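Enoyl-[acyl-carrier-protein] reductase [FMN] (PDB 5GVJ) probably catalyses the FMN-dependent reduction of enoyl-[acyl-carrier-protein] by NADH, a step of bacterial fatty acid synthesis. Local coordinates at residues Gly38-Ile43 / Val91-Phe96; Lys55-Leu60 / Lys66-Asn71; Glu107-Glu110 / Lys114-Pro117. The protein carries 1 engineered substitution. All blocks are in the same frame, centred on the assembly; numbering follows the deposited sequence.

Contact 1 of 3, residues Gly38-Ile43 / Val91-Phe96; sequences GGLGII and VPVVTF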
loop_
_atom_site.group_PDB
_atom_site.type_symbol
_atom_site.label_atom_id
_atom_site.label_comp_id
_atom_site.label_asym_id
_atom_site.label_seq_id
_atom_site.Cartn_x
_atom_site.Cartn_y
_atom_site.Cartn_z
ATOM N N GLY A 38 -10.848 19.641 14.952
ATOM C CA GLY A 38 -11.517 18.408 15.330
ATOM C C GLY A 38 -10.731 17.122 15.137
ATOM O O GLY A 38 -11.243 16.050 15.485
ATOM N N GLY A 39 -9.525 17.192 14.590
ATOM C CA GLY A 39 -8.638 16.050 14.489
ATOM C C GLY A 39 -7.690 16.019 15.665
ATOM O O GLY A 39 -7.928 16.642 16.701
ATOM N N LEU A 40 -6.590 15.283 15.512
ATOM C CA LEU A 40 -5.572 15.258 16.561
ATOM C C LEU A 40 -4.310 15.929 16.038
ATOM O O LEU A 40 -3.559 15.336 15.265
ATOM C CB LEU A 40 -5.266 13.838 17.035
ATOM C CG LEU A 40 -4.422 13.848 18.316
ATOM C CD1 LEU A 40 -5.322 14.040 19.545
ATOM C CD2 LEU A 40 -3.563 12.572 18.450
ATOM N N GLY A 41 -4.074 17.167 16.466
ATOM C CA GLY A 41 -2.789 17.782 16.221
ATOM C C GLY A 41 -1.723 17.128 17.074
ATOM O O GLY A 41 -1.987 16.622 18.164
ATOM N N ILE A 42 -0.500 17.110 16.565
ATOM C CA ILE A 42 0.573 16.401 17.251
ATOM C C ILE A 42 1.826 17.250 17.182
ATOM O O ILE A 42 2.246 17.657 16.094
ATOM C CB ILE A 42 0.833 15.003 16.661
ATOM C CG1 ILE A 42 -0.346 14.082 16.971
ATOM C CG2 ILE A 42 2.120 14.436 17.239
ATOM C CD1 ILE A 42 -0.274 12.706 16.262
ATOM N N ILE A 43 2.394 17.556 18.345
ATOM C CA ILE A 43 3.656 18.281 18.435
ATOM C C ILE A 43 4.790 17.285 18.230
ATOM O O ILE A 43 4.886 16.286 18.948
ATOM C CB ILE A 43 3.786 18.982 19.799
ATOM C CG1 ILE A 43 2.728 20.076 19.945
ATOM C CG2 ILE A 43 5.195 19.541 19.973
ATOM C CD1 ILE A 43 2.621 20.630 21.379
ATOM N N VAL A 91 -0.235 15.854 29.123
ATOM C CA VAL A 91 -0.437 15.660 27.678
ATOM C C VAL A 91 -1.427 14.518 27.447
ATOM O O VAL A 91 -1.227 13.404 27.972
ATOM C CB VAL A 91 0.904 15.382 26.992
ATOM C CG1 VAL A 91 0.689 14.877 25.591
ATOM C CG2 VAL A 91 1.745 16.668 26.970
ATOM N N PRO A 92 -2.518 14.731 26.709
ATOM C CA PRO A 92 -3.555 13.688 26.643
ATOM C C PRO A 92 -3.132 12.457 25.859
ATOM O O PRO A 92 -3.611 11.360 26.166
ATOM C CB PRO A 92 -4.738 14.394 25.959
ATOM C CG PRO A 92 -4.406 15.827 25.940
ATOM C CD PRO A 92 -2.921 15.959 26.008
ATOM N N VAL A 93 -2.265 12.605 24.858
ATOM C CA VAL A 93 -1.931 11.536 23.917
ATOM C C VAL A 93 -0.439 11.603 23.624
ATOM O O VAL A 93 0.088 12.681 23.333
ATOM C CB VAL A 93 -2.720 11.651 22.598
ATOM C CG1 VAL A 93 -2.383 10.462 21.677
ATOM C CG2 VAL A 93 -4.218 11.741 22.863
ATOM N N VAL A 94 0.247 10.464 23.698
ATOM C CA VAL A 94 1.656 10.401 23.327
ATOM C C VAL A 94 1.840 9.303 22.288
ATOM O O VAL A 94 1.409 8.163 22.498
ATOM C CB VAL A 94 2.574 10.185 24.545
ATOM C CG1 VAL A 94 4.024 9.991 24.101
ATOM C CG2 VAL A 94 2.489 11.407 25.471
ATOM N N THR A 95 2.446 9.659 21.157
ATOM C CA THR A 95 2.881 8.693 20.158
ATOM C C THR A 95 4.387 8.532 20.275
ATOM O O THR A 95 5.085 9.406 20.794
ATOM C CB THR A 95 2.513 9.114 18.722
ATOM O OG1 THR A 95 3.264 10.263 18.319
ATOM C CG2 THR A 95 1.027 9.405 18.582
ATOM N N PHE A 96 4.880 7.388 19.797
ATOM C CA PHE A 96 6.298 7.073 19.839
ATOM C C PHE A 96 6.771 6.657 18.459
ATOM O O PHE A 96 6.018 6.063 17.683
ATOM C CB PHE A 96 6.607 5.939 20.825
ATOM C CG PHE A 96 6.515 6.338 22.264
ATOM C CD1 PHE A 96 7.580 6.961 22.892
ATOM C CD2 PHE A 96 5.369 6.072 23.000
ATOM C CE1 PHE A 96 7.507 7.318 24.230
ATOM C CE2 PHE A 96 5.286 6.427 24.326
ATOM C CZ PHE A 96 6.362 7.050 24.946
#
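No flat group stands between Leu40 and Val93 or between Ile42 and Thr95, the two pairs that touch here. The one aromatic ring, that of Phe96, is turned from this contact: one face takes Val94 CG1, 3.7 Å above the plane and offset toward the rim, and Val83 of helix 79-88 also touches the Phe96 side chain. The setting is the interior of the TIM barrel. Strands 41-44 and 93-97 are not sheet neighbours; strand 68-73 runs between them, bonded to both, and side chains meet in front of it with no hydrogen bond across.

Leu40 and Val93 cross at a slant, methyl against methyl. Leu40 CD2 lies 4.0 Å from Val93 CG1, and Leu40 CD1 lies 4.2 Å from Val93 CG2. With CG1 of Val93 anti to the backbone N (chi1 -177°), both branches of the valine can face the leucine fork.

Two residues further along each strand, the two backbones are 8.6 Å apart between Ile42 CA and Thr95 CA, and only the far end of the isoleucine spans that gap. The Ile42 side chain also comes within about 4 Å, nearest atoms, of Gly21 and Gln191, which bind FMN in another crystal structure of this protein; this places the pair probably beside the FMN pocket. Thr95 divides its roles: OG1 is hydrogen-bonded to Asn71 OD1 on the intervening strand, while its methyl, CG2, sits 4.2 Å from Ile42 CD1.

Contact 2 of 3, residues Lys55-Leu60 / Lys66-Asn71; sequences KAISEL and KPFGVN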
loop_
_atom_site.group_PDB
_atom_site.type_symbol
_atom_site.label_atom_id
_atom_site.label_comp_id
_atom_site.label_asym_id
_atom_site.label_seq_id
_atom_site.Cartn_x
_atom_site.Cartn_y
_atom_site.Cartn_z
ATOM N N LYS A 55 7.434 24.755 26.395
ATOM C CA LYS A 55 6.943 25.958 25.721
ATOM C C LYS A 55 5.970 25.597 24.612
ATOM O O LYS A 55 4.903 26.213 24.482
ATOM C CB LYS A 55 8.098 26.771 25.127
ATOM C CG LYS A 55 9.368 26.829 25.948
ATOM C CD LYS A 55 9.427 27.987 26.905
ATOM C CE LYS A 55 10.855 28.512 26.986
ATOM N NZ LYS A 55 11.576 27.961 28.176
ATOM N N ALA A 56 6.328 24.589 23.803
ATOM C CA ALA A 56 5.475 24.179 22.701
ATOM C C ALA A 56 4.090 23.806 23.202
ATOM O O ALA A 56 3.077 24.232 22.632
ATOM C CB ALA A 56 6.119 23.008 21.956
ATOM N N ILE A 57 4.029 23.040 24.295
ATOM C CA ILE A 57 2.736 22.639 24.835
ATOM C C ILE A 57 1.958 23.863 25.286
ATOM O O ILE A 57 0.755 23.982 25.030
ATOM C CB ILE A 57 2.926 21.630 25.982
ATOM C CG1 ILE A 57 3.523 20.324 25.444
ATOM C CG2 ILE A 57 1.594 21.377 26.676
ATOM C CD1 ILE A 57 3.978 19.371 26.536
ATOM N N SER A 58 2.643 24.802 25.944
ATOM C CA SER A 58 1.982 26.013 26.417
ATOM C C SER A 58 1.393 26.817 25.266
ATOM O O SER A 58 0.249 27.286 25.347
ATOM C CB SER A 58 2.963 26.872 27.215
ATOM O OG SER A 58 2.281 27.984 27.763
ATOM N N GLU A 59 2.142 26.981 24.179
ATOM C CA GLU A 59 1.592 27.813 23.112
ATOM C C GLU A 59 0.470 27.112 22.366
ATOM O O GLU A 59 -0.445 27.782 21.881
ATOM C CB GLU A 59 2.680 28.283 22.151
ATOM C CG GLU A 59 3.665 27.271 21.671
ATOM C CD GLU A 59 4.872 27.952 21.040
ATOM O OE1 GLU A 59 5.586 28.686 21.764
ATOM O OE2 GLU A 59 5.082 27.788 19.821
ATOM N N LEU A 60 0.492 25.773 22.279
ATOM C CA LEU A 60 -0.664 25.089 21.704
ATOM C C LEU A 60 -1.914 25.335 22.540
ATOM O O LEU A 60 -2.987 25.626 21.996
ATOM C CB LEU A 60 -0.397 23.580 21.561
ATOM C CG LEU A 60 -1.547 22.762 20.958
ATOM C CD1 LEU A 60 -1.017 21.591 20.144
ATOM C CD2 LEU A 60 -2.498 22.238 22.030
ATOM N N LYS A 66 -8.709 21.669 22.889
ATOM C CA LYS A 66 -9.052 20.324 22.442
ATOM C C LYS A 66 -7.864 19.375 22.556
ATOM O O LYS A 66 -6.721 19.806 22.689
ATOM C CB LYS A 66 -9.564 20.380 21.000
ATOM C CG LYS A 66 -10.854 21.182 20.903
ATOM C CD LYS A 66 -11.449 21.188 19.510
ATOM C CE LYS A 66 -12.613 22.186 19.453
ATOM N NZ LYS A 66 -13.271 22.155 18.107
ATOM N N PRO A 67 -8.099 18.061 22.507
ATOM C CA PRO A 67 -6.991 17.115 22.679
ATOM C C PRO A 67 -5.910 17.292 21.625
ATOM O O PRO A 67 -6.138 17.781 20.515
ATOM C CB PRO A 67 -7.664 15.741 22.554
ATOM C CG PRO A 67 -9.070 15.970 22.982
ATOM C CD PRO A 67 -9.408 17.383 22.518
ATOM N N PHE A 68 -4.712 16.854 21.991
ATOM C CA PHE A 68 -3.547 16.944 21.130
ATOM C C PHE A 68 -2.572 15.873 21.581
ATOM O O PHE A 68 -2.683 15.339 22.688
ATOM C CB PHE A 68 -2.898 18.331 21.208
ATOM C CG PHE A 68 -2.330 18.643 22.567
ATOM C CD1 PHE A 68 -3.149 19.118 23.578
ATOM C CD2 PHE A 68 -0.983 18.422 22.845
ATOM C CE1 PHE A 68 -2.633 19.386 24.833
ATOM C CE2 PHE A 68 -0.464 18.689 24.102
ATOM C CZ PHE A 68 -1.289 19.169 25.091
ATOM N N GLY A 69 -1.611 15.563 20.717
ATOM C CA GLY A 69 -0.581 14.603 21.036
ATOM C C GLY A 69 0.806 15.217 20.982
ATOM O O GLY A 69 1.020 16.324 20.464
ATOM N N VAL A 70 1.752 14.482 21.562
ATOM C CA VAL A 70 3.178 14.743 21.431
ATOM C C VAL A 70 3.828 13.464 20.923
ATOM O O VAL A 70 3.630 12.390 21.505
ATOM C CB VAL A 70 3.825 15.168 22.761
ATOM C CG1 VAL A 70 5.340 15.186 22.610
ATOM C CG2 VAL A 70 3.313 16.546 23.203
ATOM N N ASN A 71 4.596 13.579 19.845
ATOM C CA ASN A 71 5.380 12.466 19.329
ATOM C C ASN A 71 6.788 12.512 19.907
ATOM O O ASN A 71 7.469 13.536 19.820
ATOM C CB ASN A 71 5.441 12.499 17.802
ATOM C CG ASN A 71 6.255 11.353 17.233
ATOM O OD1 ASN A 71 5.893 10.183 17.392
ATOM N ND2 ASN A 71 7.362 11.679 16.579
#
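This is an apolar helix-on-sheet contact, with Leu60 and Ile57 packed on Phe68, and Ile57 also on Val70, and it belongs to the outer layer of the TIM barrel. Helix 50-63 leads back along the barrel wall to strand 68-73, closing one beta-alpha-beta crossover. The two short segments run almost antiparallel, at 162°, with their axes 10.9 Å apart, and no hydrogen bond links them.

Most of the contact is on the Phe68 side chain. Leu60 CD2 sits over one face in a CH-pi contact, 3.9 Å from the centroid of the Phe68 ring and 25° off its normal; the methyl is displaced toward the rim, so its closest ring atom is Phe68 CD1, at 3.5 Å. The other leucine methyl, CD1, sits 3.9 Å from Phe68 CB, so the fork grips the ring and its stem together. Ile57 reaches the far end of the ring obliquely, its CG2 4.0 Å from Phe68 CZ. In the ring plane, at its edge, lies the carbonyl oxygen of Lys66. Phe68 CG stands between backbone N and carbonyl carbon (chi1 65°), which turns the ring toward the helix. With only an alanine at this position, Leu60 CD2 would probably lose the face it rests on and Ile57 CG2 the ring atom it meets, opening a gap under the helix.

Further along, Ile57 CG1 approaches Val70 CG2 more loosely, at 4.4 Å. Around this, Ala31 of helix 28-36 touches Leu60, Ser35 and Pro92 touch Phe68, and Ile43 on strand 41-44 packs against Leu60 from the neighbouring strand.

Contact 3 of 3, residues Glu107-Glu110 / Lys114-Pro117; sequences ELKE and KVIP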
loop_
_atom_site.group_PDB
_atom_site.type_symbol
_atom_site.label_atom_id
_atom_site.label_comp_id
_atom_site.label_asym_id
_atom_site.label_seq_id
_atom_site.Cartn_x
_atom_site.Cartn_y
_atom_site.Cartn_z
ATOM N N GLU A 107 3.987 4.083 32.981
ATOM C CA GLU A 107 3.938 5.341 33.728
ATOM C C GLU A 107 3.072 6.371 33.015
ATOM O O GLU A 107 2.386 7.172 33.665
ATOM C CB GLU A 107 5.346 5.886 33.964
ATOM C CG GLU A 107 6.094 6.339 32.719
ATOM C CD GLU A 107 7.557 6.633 33.014
ATOM O OE1 GLU A 107 7.823 7.515 33.864
ATOM O OE2 GLU A 107 8.433 5.959 32.418
ATOM N N LEU A 108 3.068 6.350 31.682
ATOM C CA LEU A 108 2.177 7.234 30.944
ATOM C C LEU A 108 0.722 6.865 31.204
ATOM O O LEU A 108 -0.106 7.730 31.507
ATOM C CB LEU A 108 2.509 7.170 29.450
ATOM C CG LEU A 108 3.762 7.966 29.070
ATOM C CD1 LEU A 108 4.228 7.637 27.665
ATOM C CD2 LEU A 108 3.527 9.462 29.212
ATOM N N LYS A 109 0.401 5.573 31.125
ATOM C CA LYS A 109 -0.982 5.153 31.300
ATOM C C LYS A 109 -1.456 5.346 32.730
ATOM O O LYS A 109 -2.601 5.752 32.954
ATOM C CB LYS A 109 -1.143 3.702 30.889
ATOM C CG LYS A 109 -1.339 3.539 29.418
ATOM C CD LYS A 109 -1.742 2.132 29.153
ATOM C CE LYS A 109 -3.144 1.865 29.655
ATOM N NZ LYS A 109 -3.622 0.531 29.229
ATOM N N GLU A 110 -0.601 5.049 33.713
ATOM C CA GLU A 110 -0.993 5.286 35.102
ATOM C C GLU A 110 -1.393 6.735 35.339
ATOM O O GLU A 110 -2.237 7.014 36.195
ATOM C CB GLU A 110 0.139 4.868 36.041
ATOM C CG GLU A 110 0.246 3.359 36.110
ATOM C CD GLU A 110 1.178 2.871 37.190
ATOM O OE1 GLU A 110 1.914 3.702 37.760
ATOM O OE2 GLU A 110 1.176 1.650 37.455
ATOM N N LYS A 114 -3.085 8.593 26.915
ATOM C CA LYS A 114 -3.290 7.538 25.920
ATOM C C LYS A 114 -1.998 7.352 25.136
ATOM O O LYS A 114 -1.418 8.329 24.649
ATOM C CB LYS A 114 -4.442 7.867 24.972
ATOM C CG LYS A 114 -5.769 8.184 25.667
ATOM C CD LYS A 114 -6.271 6.987 26.461
ATOM C CE LYS A 114 -7.722 7.184 26.886
ATOM N NZ LYS A 114 -7.932 8.499 27.543
ATOM N N VAL A 115 -1.545 6.104 25.020
ATOM C CA VAL A 115 -0.236 5.794 24.453
ATOM C C VAL A 115 -0.441 5.062 23.134
ATOM O O VAL A 115 -1.119 4.026 23.093
ATOM C CB VAL A 115 0.609 4.966 25.430
ATOM C CG1 VAL A 115 1.966 4.669 24.831
ATOM C CG2 VAL A 115 0.752 5.726 26.765
ATOM N N ILE A 116 0.133 5.601 22.059
ATOM C CA ILE A 116 -0.065 5.047 20.719
ATOM C C ILE A 116 1.285 4.894 20.026
ATOM O O ILE A 116 1.721 5.820 19.330
ATOM C CB ILE A 116 -1.007 5.931 19.880
ATOM C CG1 ILE A 116 -2.320 6.173 20.628
ATOM C CG2 ILE A 116 -1.327 5.247 18.534
ATOM C CD1 ILE A 116 -3.305 7.068 19.881
ATOM N N PRO A 117 1.967 3.753 20.173
ATOM C CA PRO A 117 3.237 3.548 19.466
ATOM C C PRO A 117 3.017 3.438 17.964
ATOM O O PRO A 117 1.987 2.947 17.506
ATOM C CB PRO A 117 3.755 2.212 20.033
ATOM C CG PRO A 117 2.957 1.957 21.278
ATOM C CD PRO A 117 1.615 2.604 21.018
#
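Leu108 and Lys109, in the last turn of helix 102-110, meet Val115 on strand 114-119, and together they close the turn from helix to strand in a beta-alpha-beta unit of the TIM barrel. A short connection joins the two, so the backbones are already near, 6.3 Å from Lys109 CA to Lys114 CA.

All the contacts across are apolar and fall on one methyl. Val115 CG2, set beside its backbone N because CG1 is the branch anti to that N (chi1 -179°), points at the helix. Leu108 CB comes within 3.5 Å of Val115 CG2, and Leu108 CD1 is 4.1 Å from that same methyl. The closest approach is thus at the leucine's stem, CB, with the CD1 tip a looser second. The leucine and valine cross at about a right angle, and the rest of the leucine continues to Phe96 on strand 93-97 and to Val83 and Ile87 of helix 79-88.

Polar bonds run to partners outside the pair of segments. Val115 N is bonded to Asp134 OD2, tying the start of the strand to the loop before strand 136-139, and Glu110 forms a salt bridge with Arg106 one turn back on the outer side of the helix.

Lys109 combines both kinds. A bend at chi3 (70°) carries its NZ to a hydrogen bond with Gly132 O, while lower down the chain its CG lies 4.0 Å from Val115 CG2.

All three contacts lie in one eight-stranded parallel barrel. Contact 2 falls between the two segments of contact 1 along the chain, and contact 3 follows both. Contacts 1 and 2 are about 7 Å apart between centres and meet on strand 68-73: contact 1 fills the barrel interior in front of it, contact 2 covers its outer face. The centres of contacts 3 and 1 are about 12 Å apart, and the two share the border of strands 93-97 and 114-119, where Val94 bonds to Lys114 and Ile116. Contacts 2 and 3 do not touch, their centres being about 16 Å apart. Inner core and outer helix layer are therefore joined through consecutive strands, with contact 1 nearest the FMN site.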